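PDB 3VIU: phosphoribosylformylglycinamidine synthase 2 from Thermus thermophilus, which belongs to the PurM-like AIR synthase-related family and, in this model, holds adenosine-5'-diphosphate and a magnesium ion. Local coordinates for residues A[469-474]-A[597-602]; A[606-611]-A[678-683]; A[428-433]-A[618-623]. All coordinates share one frame; numbering follows the deposited sequence.

Contact 1 of 3, residues A[469-474]-A[597-602]; sequences ACRNVS and GREKAV. With MG (magnesium ion), chain D.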
ATOM      1  N   ALA A 469       3.228   6.762   8.381  1.00 13.33           N
ATOM      2  CA  ALA A 469       3.877   6.602   7.087  1.00 12.63           C
ATOM      3  C   ALA A 469       4.687   7.858   6.736  1.00 12.97           C
ATOM      4  O   ALA A 469       5.836   7.766   6.299  1.00 14.31           O
ATOM      5  CB  ALA A 469       2.837   6.320   6.009  1.00 10.02           C
ATOM      6  N   CYS A 470       4.096   9.030   6.935  1.00 12.58           N
ATOM      7  CA  CYS A 470       4.801  10.270   6.646  1.00 13.81           C
ATOM      8  C   CYS A 470       5.988  10.458   7.591  1.00 15.33           C
ATOM      9  O   CYS A 470       7.032  10.966   7.184  1.00 16.23           O
ATOM     10  CB  CYS A 470       3.857  11.460   6.767  1.00 11.59           C
ATOM     11  SG  CYS A 470       2.637  11.532   5.465  1.00 12.62           S
ATOM     12  N   ARG A 471       5.823  10.040   8.848  1.00 13.61           N
ATOM     13  CA  ARG A 471       6.882  10.166   9.835  1.00 13.39           C
ATOM     14  C   ARG A 471       8.064   9.289   9.438  1.00 13.68           C
ATOM     15  O   ARG A 471       9.220   9.708   9.526  1.00 11.54           O
ATOM     16  CB  ARG A 471       6.380   9.754  11.228  1.00 14.40           C
ATOM     17  CG  ARG A 471       7.346  10.099  12.369  1.00 14.17           C
ATOM     18  CD  ARG A 471       6.874   9.539  13.694  1.00 15.32           C
ATOM     19  NE  ARG A 471       5.469   9.859  13.935  1.00 16.50           N
ATOM     20  CZ  ARG A 471       4.520   8.951  14.151  1.00 15.08           C
ATOM     21  NH1 ARG A 471       3.276   9.347  14.355  1.00 14.60           N
ATOM     22  NH2 ARG A 471       4.813   7.652  14.166  1.00 12.77           N
ATOM     23  N   ASN A 472       7.769   8.072   8.990  1.00 14.49           N
ATOM     24  CA  ASN A 472       8.815   7.143   8.590  1.00 15.11           C
ATOM     25  C   ASN A 472       9.662   7.641   7.433  1.00 15.94           C
ATOM     26  O   ASN A 472      10.874   7.397   7.394  1.00 16.43           O
ATOM     27  CB  ASN A 472       8.217   5.786   8.248  1.00 17.44           C
ATOM     28  CG  ASN A 472       7.838   5.006   9.483  1.00 18.23           C
ATOM     29  OD1 ASN A 472       8.635   4.894  10.414  1.00 17.22           O
ATOM     30  ND2 ASN A 472       6.623   4.460   9.503  1.00 18.31           N
ATOM     31  N   VAL A 473       9.027   8.339   6.495  1.00 14.71           N
ATOM     32  CA  VAL A 473       9.734   8.890   5.348  1.00 11.56           C
ATOM     33  C   VAL A 473      10.531  10.109   5.807  1.00 10.92           C
ATOM     34  O   VAL A 473      11.672  10.299   5.404  1.00 12.82           O
ATOM     35  CB  VAL A 473       8.747   9.288   4.233  1.00 13.28           C
ATOM     36  CG1 VAL A 473       9.410  10.235   3.246  1.00 12.76           C
ATOM     37  CG2 VAL A 473       8.266   8.040   3.518  1.00 11.38           C
ATOM     38  N   SER A 474       9.928  10.923   6.664  1.00  8.84           N
ATOM     39  CA  SER A 474      10.592  12.113   7.185  1.00  9.75           C
ATOM     40  C   SER A 474      11.819  11.728   7.986  1.00  9.99           C
ATOM     41  O   SER A 474      12.826  12.428   7.976  1.00 10.97           O
ATOM     42  CB  SER A 474       9.645  12.897   8.099  1.00  6.50           C
ATOM     43  OG  SER A 474       8.524  13.349   7.374  1.00  5.55           O
ATOM     44  N   GLY A 597      -0.820  18.866  14.773  1.00 14.26           N
ATOM     45  CA  GLY A 597       0.036  20.037  14.714  1.00 12.91           C
ATOM     46  C   GLY A 597       1.430  19.683  15.185  1.00 14.03           C
ATOM     47  O   GLY A 597       2.430  20.080  14.576  1.00 15.07           O
ATOM     48  N   ARG A 598       1.505  18.927  16.277  1.00 13.03           N
ATOM     49  CA  ARG A 598       2.791  18.514  16.810  1.00 14.33           C
ATOM     50  C   ARG A 598       3.465  17.585  15.794  1.00 15.11           C
ATOM     51  O   ARG A 598       4.651  17.743  15.487  1.00 13.81           O
ATOM     52  CB  ARG A 598       2.603  17.790  18.148  1.00 16.24           C
ATOM     53  CG  ARG A 598       3.865  17.129  18.689  1.00 19.72           C
ATOM     54  CD  ARG A 598       4.937  18.152  19.029  1.00 24.98           C
ATOM     55  NE  ARG A 598       4.577  18.954  20.195  1.00 27.68           N
ATOM     56  CZ  ARG A 598       4.450  18.472  21.428  1.00 30.17           C
ATOM     57  NH1 ARG A 598       4.657  17.185  21.673  1.00 32.37           N
ATOM     58  NH2 ARG A 598       4.095  19.278  22.417  1.00 32.62           N
ATOM     59  N   GLU A 599       2.692  16.630  15.271  1.00 13.16           N
ATOM     60  CA  GLU A 599       3.198  15.665  14.302  1.00 14.07           C
ATOM     61  C   GLU A 599       3.898  16.349  13.136  1.00 14.22           C
ATOM     62  O   GLU A 599       5.017  15.981  12.776  1.00 15.06           O
ATOM     63  CB  GLU A 599       2.059  14.789  13.766  1.00 12.11           C
ATOM     64  CG  GLU A 599       2.534  13.690  12.808  1.00 13.42           C
ATOM     65  CD  GLU A 599       3.427  12.651  13.477  1.00 14.35           C
ATOM     66  OE1 GLU A 599       4.513  12.357  12.939  1.00 17.00           O
ATOM     67  OE2 GLU A 599       3.043  12.119  14.537  1.00 12.53           O
ATOM     68  N   LYS A 600       3.240  17.347  12.556  1.00 14.00           N
ATOM     69  CA  LYS A 600       3.801  18.086  11.425  1.00 14.93           C
ATOM     70  C   LYS A 600       5.093  18.811  11.810  1.00 14.55           C
ATOM     71  O   LYS A 600       6.084  18.767  11.078  1.00 16.11           O
ATOM     72  CB  LYS A 600       2.772  19.096  10.898  1.00 15.06           C
ATOM     73  CG  LYS A 600       3.241  19.940   9.716  1.00 16.22           C
ATOM     74  CD  LYS A 600       2.078  20.730   9.122  1.00 20.10           C
ATOM     75  CE  LYS A 600       2.470  21.482   7.851  1.00 23.45           C
ATOM     76  NZ  LYS A 600       3.329  22.680   8.106  1.00 25.41           N
ATOM     77  N   ALA A 601       5.080  19.476  12.959  1.00 12.97           N
ATOM     78  CA  ALA A 601       6.249  20.207  13.422  1.00 13.27           C
ATOM     79  C   ALA A 601       7.426  19.262  13.685  1.00 13.79           C
ATOM     80  O   ALA A 601       8.574  19.603  13.404  1.00 13.25           O
ATOM     81  CB  ALA A 601       5.905  20.995  14.684  1.00 11.78           C
ATOM     82  N   VAL A 602       7.142  18.079  14.220  1.00 13.41           N
ATOM     83  CA  VAL A 602       8.198  17.108  14.493  1.00 14.47           C
ATOM     84  C   VAL A 602       8.793  16.581  13.186  1.00 15.22           C
ATOM     85  O   VAL A 602      10.015  16.432  13.070  1.00 15.27           O
ATOM     86  CB  VAL A 602       7.667  15.904  15.331  1.00 15.40           C
ATOM     87  CG1 VAL A 602       8.727  14.819  15.417  1.00 16.32           C
ATOM     88  CG2 VAL A 602       7.296  16.361  16.739  1.00 13.58           C
TER
HETATM   89 MG    MG D 910       9.191   3.181  12.268  1.00 10.72          MG
HETATM   90  O   HOH W   1       6.944   3.874  13.051  1.00 13.59           O
HETATM   91  O   HOH W   2       9.697   2.744  14.720  1.00 29.88           O
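Segments 469-474 and 597-602 are both helical, and their nearest CA atoms, those of R471 and E599, are 8.0 Å apart, so long side chains have to span the gap. R471 and E599 do this with a two-bond salt bridge. The guanidinium is engaged side-on: NE of R471 donates to OE1 of E599 at 2.9 Å, and NH1 of R471 donates to OE2 of E599 at 2.8 Å. The second bond is the straighter, 166° at the hydrogen. The groups are nevertheless not coplanar, since their planes stand 51° apart. OE1 is met on its syn side, close to the carboxylate plane, whereas OE2 is approached from well above that plane although it lies almost in the plane of the guanidinium. A bend at chi2 (65°) turns the carboxylate of E599 across the arginine, and the two side chains cross at about a right angle, with OE1 of E599 also 3.6 Å from CB of R471.

Each group has a further partner. NH2 of R471 forms a salt bridge with D620, and OE2 of E599 is hydrogen-bonded to S659; together these would limit rotation of the buried pair. One residue along, OD1 of N472 binds the magnesium ion at 2.6 Å, while its ND2 is hydrogen-bonded to D448. R471 thus acts from the second shell, linking E599 to a metal ligand, D620, and probably helping to position it. Helix 458-475, which carries R471, packs through A469, C470 and V473 on strand 538-548, and C470, R471 and S474 also touch helix 596-611.

Contact 2 of 3, residues A[606-611]-A[678-683]; sequences IRDLIQ and EERGLP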
ATOM      1  N   ILE A 606      12.667  17.029  12.185  1.00 14.48           N
ATOM      2  CA  ILE A 606      13.607  15.952  11.905  1.00 14.50           C
ATOM      3  C   ILE A 606      14.204  16.048  10.501  1.00 13.78           C
ATOM      4  O   ILE A 606      15.381  15.742  10.306  1.00 13.23           O
ATOM      5  CB  ILE A 606      12.972  14.544  12.137  1.00 14.78           C
ATOM      6  CG1 ILE A 606      14.070  13.483  12.124  1.00 14.79           C
ATOM      7  CG2 ILE A 606      11.948  14.219  11.055  1.00 15.79           C
ATOM      8  CD1 ILE A 606      15.252  13.815  12.997  1.00 12.67           C
ATOM      9  N   ARG A 607      13.413  16.478   9.523  1.00 13.27           N
ATOM     10  CA  ARG A 607      13.953  16.616   8.176  1.00 15.95           C
ATOM     11  C   ARG A 607      15.002  17.738   8.151  1.00 16.81           C
ATOM     12  O   ARG A 607      16.061  17.583   7.541  1.00 17.10           O
ATOM     13  CB  ARG A 607      12.843  16.902   7.149  1.00 14.59           C
ATOM     14  CG  ARG A 607      11.856  15.747   6.965  1.00 19.46           C
ATOM     15  CD  ARG A 607      11.040  15.871   5.666  1.00 22.09           C
ATOM     16  NE  ARG A 607      10.277  17.118   5.586  1.00 22.71           N
ATOM     17  CZ  ARG A 607       9.041  17.285   6.046  1.00 22.45           C
ATOM     18  NH1 ARG A 607       8.395  16.279   6.628  1.00 22.13           N
ATOM     19  NH2 ARG A 607       8.454  18.468   5.930  1.00 19.10           N
ATOM     20  N   ASP A 608      14.717  18.855   8.820  1.00 17.80           N
ATOM     21  CA  ASP A 608      15.661  19.971   8.867  1.00 20.19           C
ATOM     22  C   ASP A 608      16.971  19.518   9.479  1.00 20.61           C
ATOM     23  O   ASP A 608      18.051  19.753   8.928  1.00 19.53           O
ATOM     24  CB  ASP A 608      15.114  21.128   9.700  1.00 22.17           C
ATOM     25  CG  ASP A 608      14.055  21.910   8.972  1.00 29.57           C
ATOM     26  OD1 ASP A 608      14.044  21.874   7.720  1.00 33.24           O
ATOM     27  OD2 ASP A 608      13.234  22.571   9.643  1.00 34.73           O
ATOM     28  N   LEU A 609      16.846  18.873  10.632  1.00 19.92           N
ATOM     29  CA  LEU A 609      17.974  18.350  11.378  1.00 20.23           C
ATOM     30  C   LEU A 609      18.879  17.501  10.484  1.00 21.13           C
ATOM     31  O   LEU A 609      20.105  17.620  10.528  1.00 20.05           O
ATOM     32  CB  LEU A 609      17.437  17.519  12.547  1.00 20.71           C
ATOM     33  CG  LEU A 609      17.840  17.828  13.993  1.00 21.18           C
ATOM     34  CD1 LEU A 609      18.063  19.310  14.214  1.00 20.23           C
ATOM     35  CD2 LEU A 609      16.754  17.300  14.909  1.00 19.74           C
ATOM     36  N   ILE A 610      18.270  16.662   9.656  1.00 22.81           N
ATOM     37  CA  ILE A 610      19.022  15.778   8.770  1.00 25.88           C
ATOM     38  C   ILE A 610      19.593  16.491   7.533  1.00 26.98           C
ATOM     39  O   ILE A 610      20.732  16.232   7.136  1.00 26.39           O
ATOM     40  CB  ILE A 610      18.132  14.592   8.323  1.00 27.03           C
ATOM     41  CG1 ILE A 610      18.983  13.369   7.985  1.00 29.01           C
ATOM     42  CG2 ILE A 610      17.313  14.982   7.106  1.00 31.45           C
ATOM     43  CD1 ILE A 610      19.758  13.482   6.695  1.00 32.95           C
ATOM     44  N   GLN A 611      18.814  17.386   6.930  1.00 27.09           N
ATOM     45  CA  GLN A 611      19.274  18.103   5.746  1.00 28.47           C
ATOM     46  C   GLN A 611      20.439  19.031   6.079  1.00 27.85           C
ATOM     47  O   GLN A 611      21.314  19.263   5.250  1.00 26.61           O
ATOM     48  CB  GLN A 611      18.122  18.901   5.125  1.00 32.06           C
ATOM     49  CG  GLN A 611      16.900  18.039   4.797  1.00 39.37           C
ATOM     50  CD  GLN A 611      15.737  18.837   4.228  1.00 42.53           C
ATOM     51  OE1 GLN A 611      15.377  19.896   4.751  1.00 45.44           O
ATOM     52  NE2 GLN A 611      15.134  18.322   3.159  1.00 43.19           N
ATOM     53  N   GLU A 678      14.278  23.939  20.114  1.00 29.85           N
ATOM     54  CA  GLU A 678      13.711  24.988  20.953  1.00 30.01           C
ATOM     55  C   GLU A 678      13.005  26.066  20.137  1.00 30.32           C
ATOM     56  O   GLU A 678      11.924  26.518  20.506  1.00 30.66           O
ATOM     57  CB  GLU A 678      14.805  25.616  21.808  1.00 29.70           C
ATOM     58  CG  GLU A 678      14.892  25.030  23.196  1.00 31.70           C
ATOM     59  CD  GLU A 678      16.286  25.096  23.761  1.00 33.70           C
ATOM     60  OE1 GLU A 678      16.990  26.093  23.490  1.00 34.64           O
ATOM     61  OE2 GLU A 678      16.674  24.152  24.484  1.00 35.05           O
ATOM     62  N   GLU A 679      13.613  26.476  19.029  1.00 31.07           N
ATOM     63  CA  GLU A 679      13.015  27.500  18.177  1.00 32.69           C
ATOM     64  C   GLU A 679      11.725  26.995  17.541  1.00 31.89           C
ATOM     65  O   GLU A 679      10.968  27.774  16.962  1.00 32.22           O
ATOM     66  CB  GLU A 679      13.996  27.933  17.081  1.00 35.03           C
ATOM     67  CG  GLU A 679      15.316  28.468  17.621  1.00 41.06           C
ATOM     68  CD  GLU A 679      16.216  29.046  16.544  1.00 44.07           C
ATOM     69  OE1 GLU A 679      16.481  28.347  15.539  1.00 45.92           O
ATOM     70  OE2 GLU A 679      16.669  30.201  16.711  1.00 46.66           O
ATOM     71  N   ARG A 680      11.487  25.690  17.649  1.00 30.25           N
ATOM     72  CA  ARG A 680      10.282  25.077  17.100  1.00 28.88           C
ATOM     73  C   ARG A 680       9.279  24.789  18.213  1.00 27.44           C
ATOM     74  O   ARG A 680       8.234  24.187  17.970  1.00 28.86           O
ATOM     75  CB  ARG A 680      10.624  23.768  16.387  1.00 29.58           C
ATOM     76  CG  ARG A 680      11.606  23.904  15.244  1.00 31.47           C
ATOM     77  CD  ARG A 680      11.073  24.819  14.160  1.00 33.86           C
ATOM     78  NE  ARG A 680      12.052  25.004  13.094  1.00 37.82           N
ATOM     79  CZ  ARG A 680      12.438  24.049  12.250  1.00 36.88           C
ATOM     80  NH1 ARG A 680      11.924  22.831  12.338  1.00 36.98           N
ATOM     81  NH2 ARG A 680      13.347  24.313  11.326  1.00 35.40           N
ATOM     82  N   GLY A 681       9.611  25.216  19.431  1.00 26.03           N
ATOM     83  CA  GLY A 681       8.746  24.991  20.579  1.00 22.66           C
ATOM     84  C   GLY A 681       8.447  23.518  20.812  1.00 21.67           C
ATOM     85  O   GLY A 681       7.367  23.159  21.287  1.00 21.67           O
ATOM     86  N   LEU A 682       9.409  22.660  20.489  1.00 19.65           N
ATOM     87  CA  LEU A 682       9.227  21.222  20.640  1.00 18.73           C
ATOM     88  C   LEU A 682       9.831  20.637  21.911  1.00 19.07           C
ATOM     89  O   LEU A 682      10.991  20.893  22.239  1.00 19.62           O
ATOM     90  CB  LEU A 682       9.815  20.490  19.427  1.00 15.99           C
ATOM     91  CG  LEU A 682       9.181  20.723  18.052  1.00 15.50           C
ATOM     92  CD1 LEU A 682       9.828  19.814  17.014  1.00 11.70           C
ATOM     93  CD2 LEU A 682       7.687  20.447  18.132  1.00 17.21           C
ATOM     94  N   PRO A 683       9.043  19.846  22.655  1.00 19.46           N
ATOM     95  CA  PRO A 683       9.572  19.247  23.883  1.00 18.37           C
ATOM     96  C   PRO A 683      10.640  18.267  23.430  1.00 19.57           C
ATOM     97  O   PRO A 683      10.495  17.640  22.379  1.00 18.07           O
ATOM     98  CB  PRO A 683       8.361  18.527  24.468  1.00 20.38           C
ATOM     99  CG  PRO A 683       7.182  19.281  23.899  1.00 20.73           C
ATOM    100  CD  PRO A 683       7.618  19.516  22.480  1.00 20.09           C
TER
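R680 reaches D608 with the end of its side chain. From CB, the chain runs with CG anti to the carbonyl carbon (chi1 -59°), folds at chi2 and then extends through CD and NE; up to this point no atom comes within 4.2 Å of segment 606-611. CZ of R680 lies 3.1 Å from OD2 of D608, and the two terminal nitrogens fork around that single oxygen in a salt bridge. NH1 of R680 gives OD2 of D608 a weak bond of 3.0 Å, bent to 123° at the hydrogen. The NH2 side of the fork is modelled too short for its exact length to be trusted. OD2 of D608, the oxygen that both nitrogens approach, sits at the guanidinium edge. The carboxylate plane is turned 78° from that of the guanidinium. Next to R680, G681 has positive phi and ends the preceding helix in a Schellman motif, with its N bonded to O of E678 at 2.9 Å. This surface contact therefore ties the C-terminal end of helix 670-679 to the last turns of helix 596-611. Nearby, L682 packs on A601 and A605 of helix 596-611, while I606 and L609 rest on strand 661-665.

Contact 3 of 3, residues A[428-433]-A[618-623]; sequences KGDAAV and AHDVAE. With MG (magnesium ion), chain D.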
ATOM      1  N   LYS A 428      19.568  -0.151   7.135  1.00 34.68           N
ATOM      2  CA  LYS A 428      18.192  -0.083   7.607  1.00 35.50           C
ATOM      3  C   LYS A 428      17.697   1.289   8.077  1.00 34.70           C
ATOM      4  O   LYS A 428      18.135   1.812   9.104  1.00 34.25           O
ATOM      5  CB  LYS A 428      17.978  -1.119   8.721  1.00 38.33           C
ATOM      6  CG  LYS A 428      16.617  -1.033   9.400  1.00 40.29           C
ATOM      7  CD  LYS A 428      16.351  -2.219  10.321  1.00 43.33           C
ATOM      8  CE  LYS A 428      15.619  -3.342   9.595  1.00 43.78           C
ATOM      9  NZ  LYS A 428      16.372  -3.835   8.412  1.00 44.54           N
ATOM     10  N   GLY A 429      16.778   1.863   7.308  1.00 33.25           N
ATOM     11  CA  GLY A 429      16.189   3.145   7.657  1.00 29.68           C
ATOM     12  C   GLY A 429      14.722   2.864   7.931  1.00 27.22           C
ATOM     13  O   GLY A 429      14.251   1.772   7.623  1.00 27.24           O
ATOM     14  N   ASP A 430      13.995   3.819   8.506  1.00 25.37           N
ATOM     15  CA  ASP A 430      12.571   3.612   8.804  1.00 23.55           C
ATOM     16  C   ASP A 430      11.703   3.508   7.548  1.00 22.28           C
ATOM     17  O   ASP A 430      10.563   3.065   7.601  1.00 21.49           O
ATOM     18  CB  ASP A 430      12.049   4.731   9.708  1.00 23.59           C
ATOM     19  CG  ASP A 430      12.369   4.490  11.167  1.00 23.23           C
ATOM     20  OD1 ASP A 430      11.670   3.673  11.798  1.00 26.49           O
ATOM     21  OD2 ASP A 430      13.323   5.101  11.681  1.00 22.37           O
ATOM     22  N   ALA A 431      12.243   3.932   6.417  1.00 20.13           N
ATOM     23  CA  ALA A 431      11.509   3.840   5.164  1.00 20.70           C
ATOM     24  C   ALA A 431      12.495   3.302   4.149  1.00 18.91           C
ATOM     25  O   ALA A 431      13.692   3.510   4.292  1.00 20.82           O
ATOM     26  CB  ALA A 431      11.000   5.214   4.732  1.00 17.31           C
ATOM     27  N   ALA A 432      12.006   2.592   3.143  1.00 17.56           N
ATOM     28  CA  ALA A 432      12.887   2.065   2.115  1.00 15.64           C
ATOM     29  C   ALA A 432      13.361   3.260   1.303  1.00 16.35           C
ATOM     30  O   ALA A 432      12.577   4.159   0.998  1.00 17.32           O
ATOM     31  CB  ALA A 432      12.136   1.094   1.231  1.00 14.62           C
ATOM     32  N   VAL A 433      14.641   3.279   0.965  1.00 15.89           N
ATOM     33  CA  VAL A 433      15.214   4.382   0.193  1.00 16.46           C
ATOM     34  C   VAL A 433      15.860   3.869  -1.087  1.00 15.36           C
ATOM     35  O   VAL A 433      16.905   3.231  -1.039  1.00 15.48           O
ATOM     36  CB  VAL A 433      16.288   5.142   1.011  1.00 16.11           C
ATOM     37  CG1 VAL A 433      16.973   6.190   0.145  1.00 15.80           C
ATOM     38  CG2 VAL A 433      15.642   5.801   2.220  1.00 17.02           C
ATOM     39  N   ALA A 618      18.268   8.363  12.888  1.00 15.30           N
ATOM     40  CA  ALA A 618      16.986   8.663  13.509  1.00 14.12           C
ATOM     41  C   ALA A 618      16.062   7.451  13.453  1.00 14.55           C
ATOM     42  O   ALA A 618      16.212   6.570  12.611  1.00 13.81           O
ATOM     43  CB  ALA A 618      16.332   9.854  12.801  1.00 11.79           C
ATOM     44  N   HIS A 619      15.089   7.421  14.352  1.00 15.18           N
ATOM     45  CA  HIS A 619      14.161   6.304  14.411  1.00 15.61           C
ATOM     46  C   HIS A 619      12.961   6.801  15.194  1.00 15.90           C
ATOM     47  O   HIS A 619      13.134   7.372  16.267  1.00 17.18           O
ATOM     48  CB  HIS A 619      14.831   5.144  15.153  1.00 13.33           C
ATOM     49  CG  HIS A 619      14.038   3.878  15.144  1.00 13.29           C
ATOM     50  ND1 HIS A 619      13.909   3.075  16.258  1.00 12.82           N
ATOM     51  CD2 HIS A 619      13.331   3.278  14.159  1.00 10.32           C
ATOM     52  CE1 HIS A 619      13.149   2.036  15.961  1.00 11.32           C
ATOM     53  NE2 HIS A 619      12.785   2.135  14.693  1.00 11.74           N
ATOM     54  N   ASP A 620      11.750   6.615  14.678  1.00 15.79           N
ATOM     55  CA  ASP A 620      10.601   7.091  15.437  1.00 16.93           C
ATOM     56  C   ASP A 620      10.177   6.053  16.463  1.00 16.65           C
ATOM     57  O   ASP A 620      10.493   4.869  16.328  1.00 15.46           O
ATOM     58  CB  ASP A 620       9.437   7.476  14.514  1.00 18.62           C
ATOM     59  CG  ASP A 620       8.754   6.286  13.885  1.00 20.17           C
ATOM     60  OD1 ASP A 620       9.460   5.395  13.367  1.00 21.41           O
ATOM     61  OD2 ASP A 620       7.504   6.262  13.894  1.00 19.08           O
ATOM     62  N   VAL A 621       9.500   6.517  17.509  1.00 15.17           N
ATOM     63  CA  VAL A 621       9.037   5.651  18.580  1.00 16.22           C
ATOM     64  C   VAL A 621       7.583   5.259  18.322  1.00 16.86           C
ATOM     65  O   VAL A 621       6.676   6.076  18.470  1.00 16.40           O
ATOM     66  CB  VAL A 621       9.139   6.368  19.943  1.00 16.87           C
ATOM     67  CG1 VAL A 621       8.751   5.410  21.064  1.00 18.56           C
ATOM     68  CG2 VAL A 621      10.555   6.896  20.153  1.00 16.50           C
ATOM     69  N   ALA A 622       7.366   4.005  17.941  1.00 15.65           N
ATOM     70  CA  ALA A 622       6.023   3.540  17.648  1.00 14.87           C
ATOM     71  C   ALA A 622       5.575   2.451  18.595  1.00 15.37           C
ATOM     72  O   ALA A 622       5.750   2.567  19.806  1.00 15.47           O
ATOM     73  CB  ALA A 622       5.941   3.058  16.206  1.00 16.96           C
ATOM     74  N   GLU A 623       4.998   1.385  18.050  1.00 15.92           N
ATOM     75  CA  GLU A 623       4.508   0.309  18.899  1.00 16.86           C
ATOM     76  C   GLU A 623       5.603  -0.269  19.784  1.00 16.03           C
ATOM     77  O   GLU A 623       6.742  -0.434  19.344  1.00 15.25           O
ATOM     78  CB  GLU A 623       3.840  -0.791  18.061  1.00 18.45           C
ATOM     79  CG  GLU A 623       4.289  -0.889  16.598  1.00 26.63           C
ATOM     80  CD  GLU A 623       3.639   0.141  15.679  1.00 27.19           C
ATOM     81  OE1 GLU A 623       2.392   0.260  15.693  1.00 28.45           O
ATOM     82  OE2 GLU A 623       4.380   0.818  14.927  1.00 29.87           O
TER
HETATM   83 MG    MG D 910       9.191   3.181  12.268  1.00 10.72          MG
HETATM   84  O   HOH W   3      15.597   6.000   9.814  1.00 27.40           O
HETATM   85  O   HOH W   1       6.944   3.874  13.051  1.00 13.59           O
HETATM   86  O   HOH W   2       9.697   2.744  14.720  1.00 29.88           O
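Two aspartate oxygens, OD1 of D430 and OD1 of D620, stand only 3.2 Å apart, a proximity explained by the magnesium ion that both bind. The metal is 2.6 Å from OD1 of D430 and 2.5 Å from OD1 of D620; N472 and two waters complete the modelled coordination. The positive ion would offset the repulsion between the carboxylates. Each aspartate uses one oxygen on the metal. The side chain of D620, with CG between the backbone N and the carbonyl carbon (chi1 72°), reaches the metal with OD1. Its other oxygen, OD2, accepts from water 1, itself a metal ligand, and forms a salt bridge with R471. Water 2, the other bound water, donates to the backbone O of D620, so this residue holds the metal directly and through both waters.

H619 places the edge of its imidazole against D430. CD2 of H619 lies 2.9 Å from OD1 of D430 and 3.1 Å from OD2 of the same residue, and the ring and carboxylate planes are within 17° of each other. This is a carbon edge facing a carboxylate, probably a polarised C-H approach. The backbones are joined through water 3, which accepts from N of D430 at 3.0 Å and donates to O of A618 at 2.9 Å. The contact thus brings the loop entering strand 432-436 to strand 618-620, an edge strand of its own sheet. Helix 458-475 adjoins both segments, V475 touching D430 and A618, while helix 625-634 packs against H619 and V621.

How the contacts relate
From the N terminus, the chain first passes 428-433, which waits for 618-623 to close contact 3, the widest loop. Inside it, 469-474 meets 597-602, so contact 1 is nested within contact 3. Contact 2 opens at 606-611, after contact 1 has closed and before contact 3 has, and closes at 678-683; contacts 2 and 3 therefore cross. Contacts 1 and 3 join the N-terminal-type and C-terminal-type AIR synthase-related regions around one magnesium ion, sharing both of its waters. Contact 2 stays within the C-terminal-type region, and helix 596-611 serves both it and contact 1. A probable S474–R607 hydrogen bond links these two.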